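Local coordinates for protein DynF (PDB 6UBL) that is of unknown function but holds a palmitic acid molecule in its beta-barrel and probably binds a hydrophobic ligand in the dynemicin biosynthesis pathway, at residues A[148-151]-A[152-156]. Sequence-based numbering, arbitrary orientation. Where two conformers were deposited one is given.
With PLM (palmitic acid), chain C.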
ATOM      1  N   LEU A 148      10.429   6.212  13.814  1.00 24.99           N
ATOM      2  CA  LEU A 148      10.118   5.170  12.847  1.00 24.25           C
ATOM      3  C   LEU A 148       9.458   5.769  11.613  1.00 23.53           C
ATOM      4  O   LEU A 148       8.859   6.845  11.666  1.00 25.51           O
ATOM      5  CB  LEU A 148       9.186   4.116  13.458  1.00 25.43           C
ATOM      6  CG  LEU A 148       9.621   3.518  14.801  1.00 26.97           C
ATOM      7  CD1 LEU A 148       8.658   2.443  15.245  1.00 29.93           C
ATOM      8  CD2 LEU A 148      11.043   2.982  14.659  1.00 27.41           C
ATOM      9  N   MET A 149       9.592   5.060  10.497  0.50 23.22           N
ATOM     10  CA  MET A 149       8.980   5.466   9.245  0.50 23.80           C
ATOM     11  C   MET A 149       8.429   4.237   8.543  0.50 22.46           C
ATOM     12  O   MET A 149       8.775   3.101   8.872  0.50 22.66           O
ATOM     13  CB  MET A 149      10.002   6.134   8.321  0.50 25.23           C
ATOM     14  CG  MET A 149      11.284   5.340   8.162  0.50 24.98           C
ATOM     15  SD  MET A 149      12.328   5.961   6.831  0.50 31.52           S
ATOM     16  CE  MET A 149      11.311   5.541   5.420  0.50 28.58           C
ATOM     17  N   ASN A 150       7.582   4.476   7.551  1.00 24.07           N
ATOM     18  CA  ASN A 150       7.052   3.421   6.696  1.00 21.97           C
ATOM     19  C   ASN A 150       7.532   3.629   5.264  1.00 26.20           C
ATOM     20  O   ASN A 150       7.502   4.746   4.742  1.00 25.28           O
ATOM     21  CB  ASN A 150       5.526   3.369   6.760  1.00 21.41           C
ATOM     22  CG  ASN A 150       4.870   4.682   6.366  1.00 24.37           C
ATOM     23  OD1 ASN A 150       5.146   5.723   6.954  1.00 23.59           O
ATOM     24  ND2 ASN A 150       3.982   4.631   5.368  1.00 22.69           N
ATOM     25  N   ARG A 151       7.979   2.544   4.638  1.00 23.12           N
ATOM     26  CA  ARG A 151       8.274   2.532   3.208  1.00 22.74           C
ATOM     27  C   ARG A 151       7.058   2.163   2.375  1.00 26.37           C
ATOM     28  O   ARG A 151       6.895   2.664   1.252  1.00 27.19           O
ATOM     29  CB  ARG A 151       9.405   1.547   2.904  1.00 24.29           C
ATOM     30  CG  ARG A 151      10.796   2.108   3.158  1.00 23.05           C
ATOM     31  CD  ARG A 151      11.917   1.163   2.748  1.00 21.91           C
ATOM     32  NE  ARG A 151      13.210   1.841   2.852  1.00 24.97           N
ATOM     33  CZ  ARG A 151      14.394   1.241   2.803  1.00 24.68           C
ATOM     34  NH1 ARG A 151      14.476  -0.072   2.625  1.00 24.71           N
ATOM     35  NH2 ARG A 151      15.504   1.957   2.904  1.00 25.29           N
ATOM     36  N   GLU A 152       6.235   1.281   2.891  1.00 24.30           N
ATOM     37  CA  GLU A 152       4.956   0.973   2.291  1.00 25.11           C
ATOM     38  C   GLU A 152       3.961   2.040   2.721  1.00 23.93           C
ATOM     39  O   GLU A 152       3.778   2.246   3.930  1.00 24.09           O
ATOM     40  CB  GLU A 152       4.568  -0.375   2.878  1.00 28.50           C
ATOM     41  CG  GLU A 152       3.307  -0.978   2.427  1.00 31.37           C
ATOM     42  CD  GLU A 152       3.129  -2.329   3.074  1.00 29.05           C
ATOM     43  OE1 GLU A 152       4.135  -3.057   3.244  1.00 26.05           O
ATOM     44  OE2 GLU A 152       1.989  -2.653   3.433  1.00 27.66           O
ATOM     45  N   PRO A 153       3.298   2.727   1.793  1.00 22.54           N
ATOM     46  CA  PRO A 153       2.396   3.803   2.207  1.00 21.51           C
ATOM     47  C   PRO A 153       1.230   3.262   3.020  1.00 22.41           C
ATOM     48  O   PRO A 153       0.688   2.185   2.733  1.00 23.65           O
ATOM     49  CB  PRO A 153       1.925   4.412   0.880  1.00 24.66           C
ATOM     50  CG  PRO A 153       2.089   3.328  -0.126  1.00 27.89           C
ATOM     51  CD  PRO A 153       3.269   2.512   0.336  1.00 24.44           C
ATOM     52  N   ILE A 154       0.845   4.024   4.045  1.00 21.05           N
ATOM     53  CA  ILE A 154      -0.351   3.724   4.822  1.00 21.08           C
ATOM     54  C   ILE A 154      -1.555   4.209   4.024  1.00 22.11           C
ATOM     55  O   ILE A 154      -1.661   5.400   3.710  1.00 21.99           O
ATOM     56  CB  ILE A 154      -0.291   4.387   6.205  1.00 24.76           C
ATOM     57  CG1 ILE A 154       0.906   3.874   6.995  1.00 28.26           C
ATOM     58  CG2 ILE A 154      -1.596   4.121   6.955  1.00 24.72           C
ATOM     59  CD1 ILE A 154       1.320   4.765   8.149  1.00 30.83           C
ATOM     60  N   ILE A 155      -2.454   3.287   3.698  1.00 21.05           N
ATOM     61  CA  ILE A 155      -3.616   3.584   2.875  1.00 21.09           C
ATOM     62  C   ILE A 155      -4.767   3.937   3.812  1.00 21.77           C
ATOM     63  O   ILE A 155      -5.211   3.101   4.613  1.00 24.22           O
ATOM     64  CB  ILE A 155      -3.981   2.385   1.992  1.00 21.14           C
ATOM     65  CG1 ILE A 155      -2.816   2.008   1.060  1.00 21.71           C
ATOM     66  CG2 ILE A 155      -5.280   2.665   1.240  1.00 24.04           C
ATOM     67  CD1 ILE A 155      -2.255   3.117   0.198  1.00 23.77           C
ATOM     68  N   LEU A 156      -5.244   5.180   3.731  1.00 22.30           N
ATOM     69  CA  LEU A 156      -6.295   5.683   4.614  1.00 22.28           C
ATOM     70  C   LEU A 156      -7.519   6.003   3.768  1.00 22.57           C
ATOM     71  O   LEU A 156      -7.409   6.671   2.738  1.00 22.64           O
ATOM     72  CB  LEU A 156      -5.829   6.954   5.325  1.00 24.36           C
ATOM     73  CG  LEU A 156      -4.586   6.685   6.171  1.00 29.20           C
ATOM     74  CD1 LEU A 156      -3.747   7.923   6.343  1.00 41.24           C
ATOM     75  CD2 LEU A 156      -4.996   6.129   7.532  1.00 26.67           C
TER
HETATM   76  C1  PLM C 301     -10.239  16.900   1.727  1.00 26.72           C
HETATM   77  O1  PLM C 301      -9.501  17.758   2.382  1.00 27.89           O
HETATM   78  O2  PLM C 301     -11.199  17.211   1.071  1.00 28.65           O
HETATM   79  C2  PLM C 301      -9.794  15.481   1.885  1.00 30.96           C
HETATM   80  C3  PLM C 301      -9.545  15.027   3.300  1.00 33.20           C
HETATM   81  C4  PLM C 301      -9.154  13.580   3.271  1.00 38.34           C
HETATM   82  C5  PLM C 301      -8.235  13.158   4.355  1.00 39.44           C
HETATM   83  C6  PLM C 301      -7.811  11.717   4.206  1.00 47.12           C
HETATM   84  C7  PLM C 301      -7.822  11.007   5.532  1.00 56.47           C
HETATM   85  C8  PLM C 301      -7.103  11.786   6.605  1.00 61.11           C
HETATM   86  C9  PLM C 301      -5.637  11.987   6.334  1.00 62.79           C
HETATM   87  CA  PLM C 301      -4.795  10.917   6.972  1.00 66.98           C
HETATM   88  CB  PLM C 301      -4.622  11.152   8.460  1.00 67.92           C
HETATM   89  CC  PLM C 301      -3.238  10.811   8.925  1.00 64.69           C
HETATM   90  CD  PLM C 301      -3.135   9.557   9.750  1.00 57.49           C
HETATM   91  CE  PLM C 301      -1.776   8.923   9.598  1.00 50.83           C
HETATM   92  CF  PLM C 301      -1.372   7.995  10.701  1.00 50.35           C
HETATM   93  CG  PLM C 301      -0.013   7.433  10.483  1.00 51.13           C
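Asn150 and Glu152 meet where the chain leaves strand 146-149 and passes through residues 150-153 into strand 154-161. Backbone torsions stay extended except at Arg151 (psi -35°), where the chain turns and brings the carbonyl of Glu152 within bonding distance of the Asn150 amide. Asn150 ND2 donates to Glu152 O at 2.8 Å, nearly straight at 168°; the acceptor lies close to the amide plane, whereas the donor sits above the carbonyl plane. CG of Asn150 lies between its backbone N and carbonyl carbon (chi1 58°), which turns the amide forward, toward the Glu152 carbonyl and Ile154. Both flanking strands pair antiparallel with strand 129-141 of the beta-barrel, and Asn150 bridges the interruption: OD1 accepts from Ala137 N, and ND2 also donates to Val135 O, so this buried amide is held at both ends. The Ile154 side chain crosses that of Asn150 at about a right angle, its CG1 3.6 Å from Asn150 ND2. Farther along, Ile154 CD1 packs 3.8 Å from CG, the terminal methyl carbon of palmitic acid, while Leu156 CD1 touches the middle of the acyl chain, lining the lipid pocket. Facing the dimer interface, Glu152 extends to a salt bridge with Arg132 of the second subunit.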